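Local coordinates for protein VlsE1 (Borreliella burgdorferi, PDB 1L8W) that is a variable surface lipoprotein of the Lyme disease spirochaete, probably serving evasion of the host immune response through antigenic switching, at residues E235-P247 with I252-M266. Residues are numbered along the deposited sequence; the frame is centred on the assembly and turned at random.
Sequences EQDGKKPEEAKNP and IGDKDGGAEFGQDEM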
loop_
_atom_site.group_PDB
_atom_site.type_symbol
_atom_site.label_atom_id
_atom_site.label_comp_id
_atom_site.label_asym_id
_atom_site.label_seq_id
_atom_site.Cartn_x
_atom_site.Cartn_y
_atom_site.Cartn_z
ATOM N N GLU A 235 -6.424 5.551 16.214
ATOM C CA GLU A 235 -6.930 4.204 16.454
ATOM C C GLU A 235 -6.412 3.260 15.373
ATOM O O GLU A 235 -7.177 2.794 14.523
ATOM C CB GLU A 235 -8.462 4.208 16.438
ATOM C CG GLU A 235 -9.096 5.580 16.688
ATOM C CD GLU A 235 -8.962 6.523 15.491
ATOM O OE1 GLU A 235 -9.584 6.246 14.441
ATOM O OE2 GLU A 235 -8.236 7.535 15.594
ATOM N N GLN A 236 -5.114 2.965 15.421
ATOM C CA GLN A 236 -4.492 2.101 14.431
ATOM C C GLN A 236 -4.424 0.622 14.746
ATOM O O GLN A 236 -3.739 -0.121 14.045
ATOM C CB GLN A 236 -3.084 2.597 14.110
ATOM C CG GLN A 236 -3.067 3.973 13.492
ATOM C CD GLN A 236 -1.728 4.326 12.905
ATOM O OE1 GLN A 236 -1.462 5.490 12.603
ATOM N NE2 GLN A 236 -0.873 3.322 12.728
ATOM N N ASP A 237 -5.124 0.176 15.781
ATOM C CA ASP A 237 -5.102 -1.247 16.097
ATOM C C ASP A 237 -6.181 -1.989 15.317
ATOM O O ASP A 237 -7.195 -1.406 14.927
ATOM C CB ASP A 237 -5.276 -1.479 17.601
ATOM C CG ASP A 237 -4.173 -2.357 18.175
ATOM O OD1 ASP A 237 -4.105 -3.553 17.803
ATOM O OD2 ASP A 237 -3.359 -1.847 18.979
ATOM N N GLY A 238 -5.946 -3.278 15.090
ATOM C CA GLY A 238 -6.881 -4.100 14.342
ATOM C C GLY A 238 -8.308 -4.130 14.861
ATOM O O GLY A 238 -8.544 -4.188 16.069
ATOM N N LYS A 239 -9.259 -4.102 13.930
ATOM C CA LYS A 239 -10.682 -4.124 14.244
ATOM C C LYS A 239 -11.435 -4.896 13.159
ATOM O O LYS A 239 -11.033 -4.895 11.993
ATOM C CB LYS A 239 -11.227 -2.694 14.318
ATOM C CG LYS A 239 -10.562 -1.816 15.366
ATOM C CD LYS A 239 -11.247 -0.468 15.466
ATOM C CE LYS A 239 -10.419 0.517 16.277
ATOM N NZ LYS A 239 -9.094 0.782 15.631
ATOM N N LYS A 240 -12.529 -5.552 13.538
ATOM C CA LYS A 240 -13.318 -6.303 12.572
ATOM C C LYS A 240 -13.861 -5.329 11.535
ATOM O O LYS A 240 -13.924 -4.124 11.787
ATOM C CB LYS A 240 -14.455 -7.059 13.268
ATOM C CG LYS A 240 -15.434 -6.197 14.045
ATOM C CD LYS A 240 -16.329 -7.074 14.929
ATOM C CE LYS A 240 -17.095 -8.102 14.112
ATOM N NZ LYS A 240 -17.859 -9.075 14.948
ATOM N N PRO A 241 -14.249 -5.837 10.349
ATOM C CA PRO A 241 -14.785 -5.027 9.248
ATOM C C PRO A 241 -15.903 -4.071 9.650
ATOM O O PRO A 241 -15.983 -2.948 9.155
ATOM C CB PRO A 241 -15.261 -6.079 8.245
ATOM C CG PRO A 241 -14.323 -7.227 8.495
ATOM C CD PRO A 241 -14.292 -7.271 10.001
ATOM N N GLU A 242 -16.753 -4.526 10.560
ATOM C CA GLU A 242 -17.889 -3.743 11.026
ATOM C C GLU A 242 -17.531 -2.523 11.860
ATOM O O GLU A 242 -18.320 -1.577 11.945
ATOM C CB GLU A 242 -18.838 -4.628 11.845
ATOM C CG GLU A 242 -19.394 -5.831 11.095
ATOM C CD GLU A 242 -18.480 -7.043 11.171
ATOM O OE1 GLU A 242 -17.253 -6.857 11.290
ATOM O OE2 GLU A 242 -18.990 -8.184 11.099
ATOM N N GLU A 243 -16.343 -2.534 12.456
ATOM C CA GLU A 243 -15.930 -1.447 13.336
ATOM C C GLU A 243 -14.764 -0.577 12.889
ATOM O O GLU A 243 -14.625 0.550 13.361
ATOM C CB GLU A 243 -15.610 -2.023 14.712
ATOM C CG GLU A 243 -16.766 -2.768 15.370
ATOM C CD GLU A 243 -16.321 -3.557 16.592
ATOM O OE1 GLU A 243 -15.499 -3.029 17.368
ATOM O OE2 GLU A 243 -16.793 -4.696 16.786
ATOM N N ALA A 244 -13.921 -1.094 12.000
ATOM C CA ALA A 244 -12.761 -0.338 11.522
ATOM C C ALA A 244 -13.146 1.042 10.982
ATOM O O ALA A 244 -14.137 1.177 10.263
ATOM C CB ALA A 244 -12.030 -1.137 10.440
ATOM N N LYS A 245 -12.355 2.056 11.324
ATOM C CA LYS A 245 -12.613 3.421 10.864
ATOM C C LYS A 245 -11.516 3.985 9.955
ATOM O O LYS A 245 -11.639 5.104 9.437
ATOM C CB LYS A 245 -12.827 4.355 12.064
ATOM C CG LYS A 245 -14.158 4.136 12.808
ATOM C CD LYS A 245 -14.305 5.084 13.992
ATOM C CE LYS A 245 -15.656 4.922 14.686
ATOM N NZ LYS A 245 -16.799 5.296 13.806
ATOM N N ASN A 246 -10.441 3.221 9.767
ATOM C CA ASN A 246 -9.351 3.644 8.896
ATOM C C ASN A 246 -8.755 2.407 8.223
ATOM O O ASN A 246 -8.851 1.302 8.753
ATOM C CB ASN A 246 -8.293 4.414 9.700
ATOM C CG ASN A 246 -7.623 3.559 10.768
ATOM O OD1 ASN A 246 -6.830 2.669 10.460
ATOM N ND2 ASN A 246 -7.940 3.830 12.029
ATOM N N PRO A 247 -8.137 2.567 7.040
ATOM C CA PRO A 247 -7.565 1.392 6.371
ATOM C C PRO A 247 -6.507 0.583 7.152
ATOM O O PRO A 247 -6.371 -0.631 6.938
ATOM C CB PRO A 247 -7.051 1.960 5.040
ATOM C CG PRO A 247 -6.841 3.403 5.308
ATOM C CD PRO A 247 -7.969 3.784 6.225
ATOM N N ILE A 252 -5.093 -4.703 9.508
ATOM C CA ILE A 252 -4.610 -5.599 10.553
ATOM C C ILE A 252 -5.715 -6.592 10.889
ATOM O O ILE A 252 -5.474 -7.803 10.960
ATOM C CB ILE A 252 -4.192 -4.827 11.827
ATOM C CG1 ILE A 252 -2.955 -3.977 11.525
ATOM C CG2 ILE A 252 -3.923 -5.815 12.976
ATOM C CD1 ILE A 252 -2.532 -3.047 12.644
ATOM N N GLY A 253 -6.932 -6.091 11.097
ATOM C CA GLY A 253 -8.040 -6.987 11.398
ATOM C C GLY A 253 -8.227 -7.427 12.845
ATOM O O GLY A 253 -7.457 -7.057 13.744
ATOM N N ASP A 254 -9.252 -8.254 13.045
ATOM C CA ASP A 254 -9.650 -8.772 14.353
ATOM C C ASP A 254 -9.940 -10.278 14.274
ATOM O O ASP A 254 -10.274 -10.791 13.212
ATOM C CB ASP A 254 -10.896 -7.996 14.810
ATOM C CG ASP A 254 -11.506 -8.535 16.088
ATOM O OD1 ASP A 254 -12.120 -9.624 16.047
ATOM O OD2 ASP A 254 -11.375 -7.860 17.134
ATOM N N LYS A 255 -9.817 -10.979 15.398
ATOM C CA LYS A 255 -10.056 -12.424 15.422
ATOM C C LYS A 255 -11.508 -12.855 15.225
ATOM O O LYS A 255 -11.757 -13.938 14.693
ATOM C CB LYS A 255 -9.517 -13.040 16.720
ATOM C CG LYS A 255 -8.003 -12.902 16.898
ATOM C CD LYS A 255 -7.442 -13.926 17.875
ATOM C CE LYS A 255 -7.547 -15.346 17.308
ATOM N NZ LYS A 255 -7.001 -16.401 18.229
ATOM N N ASP A 256 -12.467 -12.030 15.643
ATOM C CA ASP A 256 -13.877 -12.388 15.476
ATOM C C ASP A 256 -14.315 -12.324 14.020
ATOM O O ASP A 256 -15.387 -12.815 13.663
ATOM C CB ASP A 256 -14.791 -11.480 16.303
ATOM C CG ASP A 256 -14.679 -11.736 17.789
ATOM O OD1 ASP A 256 -14.263 -12.855 18.161
ATOM O OD2 ASP A 256 -15.017 -10.825 18.581
ATOM N N GLY A 257 -13.488 -11.721 13.177
ATOM C CA GLY A 257 -13.841 -11.619 11.777
ATOM C C GLY A 257 -15.060 -10.736 11.612
ATOM O O GLY A 257 -15.438 -10.010 12.535
ATOM N N GLY A 258 -15.686 -10.802 10.443
ATOM C CA GLY A 258 -16.853 -9.982 10.200
ATOM C C GLY A 258 -17.254 -9.977 8.740
ATOM O O GLY A 258 -16.609 -10.617 7.908
ATOM N N ALA A 259 -18.320 -9.246 8.435
ATOM C CA ALA A 259 -18.832 -9.161 7.076
ATOM C C ALA A 259 -18.416 -7.871 6.399
ATOM O O ALA A 259 -17.227 -7.561 6.306
ATOM C CB ALA A 259 -20.348 -9.271 7.090
ATOM N N GLU A 260 -19.404 -7.118 5.930
ATOM C CA GLU A 260 -19.153 -5.863 5.240
ATOM C C GLU A 260 -18.475 -4.832 6.125
ATOM O O GLU A 260 -18.454 -4.964 7.343
ATOM C CB GLU A 260 -20.467 -5.257 4.740
ATOM C CG GLU A 260 -21.373 -6.211 3.986
ATOM C CD GLU A 260 -22.511 -5.480 3.290
ATOM O OE1 GLU A 260 -23.177 -4.647 3.946
ATOM O OE2 GLU A 260 -22.734 -5.738 2.085
ATOM N N PHE A 261 -17.906 -3.808 5.498
ATOM C CA PHE A 261 -17.299 -2.723 6.246
ATOM C C PHE A 261 -18.529 -1.929 6.692
ATOM O O PHE A 261 -19.322 -1.476 5.860
ATOM C CB PHE A 261 -16.399 -1.875 5.345
ATOM C CG PHE A 261 -15.052 -2.505 5.052
ATOM C CD1 PHE A 261 -14.156 -2.775 6.083
ATOM C CD2 PHE A 261 -14.671 -2.793 3.746
ATOM C CE1 PHE A 261 -12.896 -3.323 5.818
ATOM C CE2 PHE A 261 -13.418 -3.340 3.466
ATOM C CZ PHE A 261 -12.528 -3.607 4.503
ATOM N N GLY A 262 -18.698 -1.774 7.999
ATOM C CA GLY A 262 -19.868 -1.079 8.508
ATOM C C GLY A 262 -19.756 0.408 8.792
ATOM O O GLY A 262 -20.759 1.118 8.741
ATOM N N GLN A 263 -18.557 0.888 9.096
ATOM C CA GLN A 263 -18.383 2.301 9.391
ATOM C C GLN A 263 -18.406 3.163 8.127
ATOM O O GLN A 263 -18.073 2.692 7.036
ATOM C CB GLN A 263 -17.079 2.507 10.157
ATOM C CG GLN A 263 -17.014 1.718 11.462
ATOM C CD GLN A 263 -18.192 2.014 12.377
ATOM O OE1 GLN A 263 -18.398 3.152 12.791
ATOM N NE2 GLN A 263 -18.970 0.987 12.692
ATOM N N ASP A 264 -18.818 4.419 8.276
ATOM C CA ASP A 264 -18.878 5.338 7.146
ATOM C C ASP A 264 -17.486 5.759 6.700
ATOM O O ASP A 264 -17.280 6.076 5.532
ATOM C CB ASP A 264 -19.701 6.581 7.503
ATOM C CG ASP A 264 -21.190 6.293 7.608
ATOM O OD1 ASP A 264 -21.786 5.827 6.613
ATOM O OD2 ASP A 264 -21.770 6.535 8.688
ATOM N N GLU A 265 -16.534 5.764 7.630
ATOM C CA GLU A 265 -15.162 6.144 7.308
ATOM C C GLU A 265 -14.565 5.177 6.293
ATOM O O GLU A 265 -13.715 5.558 5.494
ATOM C CB GLU A 265 -14.299 6.182 8.571
ATOM C CG GLU A 265 -14.638 7.332 9.516
ATOM C CD GLU A 265 -15.701 6.970 10.526
ATOM O OE1 GLU A 265 -16.572 6.133 10.203
ATOM O OE2 GLU A 265 -15.667 7.535 11.645
HETATM N N MSE A 266 -14.996 3.920 6.347
HETATM C CA MSE A 266 -14.540 2.916 5.395
HETATM C C MSE A 266 -15.610 2.922 4.292
HETATM O O MSE A 266 -16.079 3.990 3.899
HETATM C CB MSE A 266 -14.432 1.535 6.064
HETATM C CG MSE A 266 -13.190 1.341 6.961
HETATM SE SE MSE A 266 -11.431 1.429 6.056
HETATM C CE MSE A 266 -11.175 3.331 6.181
HETATM O O HOH W 1 -13.231 -5.344 16.410
HETATM O O HOH W 2 -15.668 -0.384 8.851
#
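The side-chain amide of Gln263 holds Glu242 O almost in its own plane: NE2 donates to Glu242 O at 2.7 Å, nearly straight (171°) and in the carbonyl plane. At the other end of this amide, OE1 accepts from Lys245 NZ, which sits 28° off the plane of that side-chain carbonyl. These groups join two irregular loops flanking the short helix 247-252 in the helical VlsE fold, 253-266 curving round 238-245. The Phe261 ring turns an edge to Pro241 O, near its own plane, and meets the ring of Phe194, the two planes inclined to each other. The Glu242 carboxylate is approached from above its plane by Ala259 N, 2.9 Å from Glu242 OE2; a bend at chi2 (87°) folds it back over Gly258. Lys240 lays CE against Gly257 O, at the end of the type I turn 254-257, whose first residue, Asp254, also forms an Asx turn with Asp256 N. Lys245 NZ adds a weak hydrogen bond within a salt bridge to Glu265 OE2 (3.3 Å). Deeper in, selenomethionine Met266 crosses Pro247 at about a right angle, and both touch Gln271 of helix 269-281; Met266 CE lies 3.2 Å from Pro247 CD, closer than usual van der Waals contact. A water bridges the two segments, donating to Pro241 O and Ala244 O and accepting from Gln263 N.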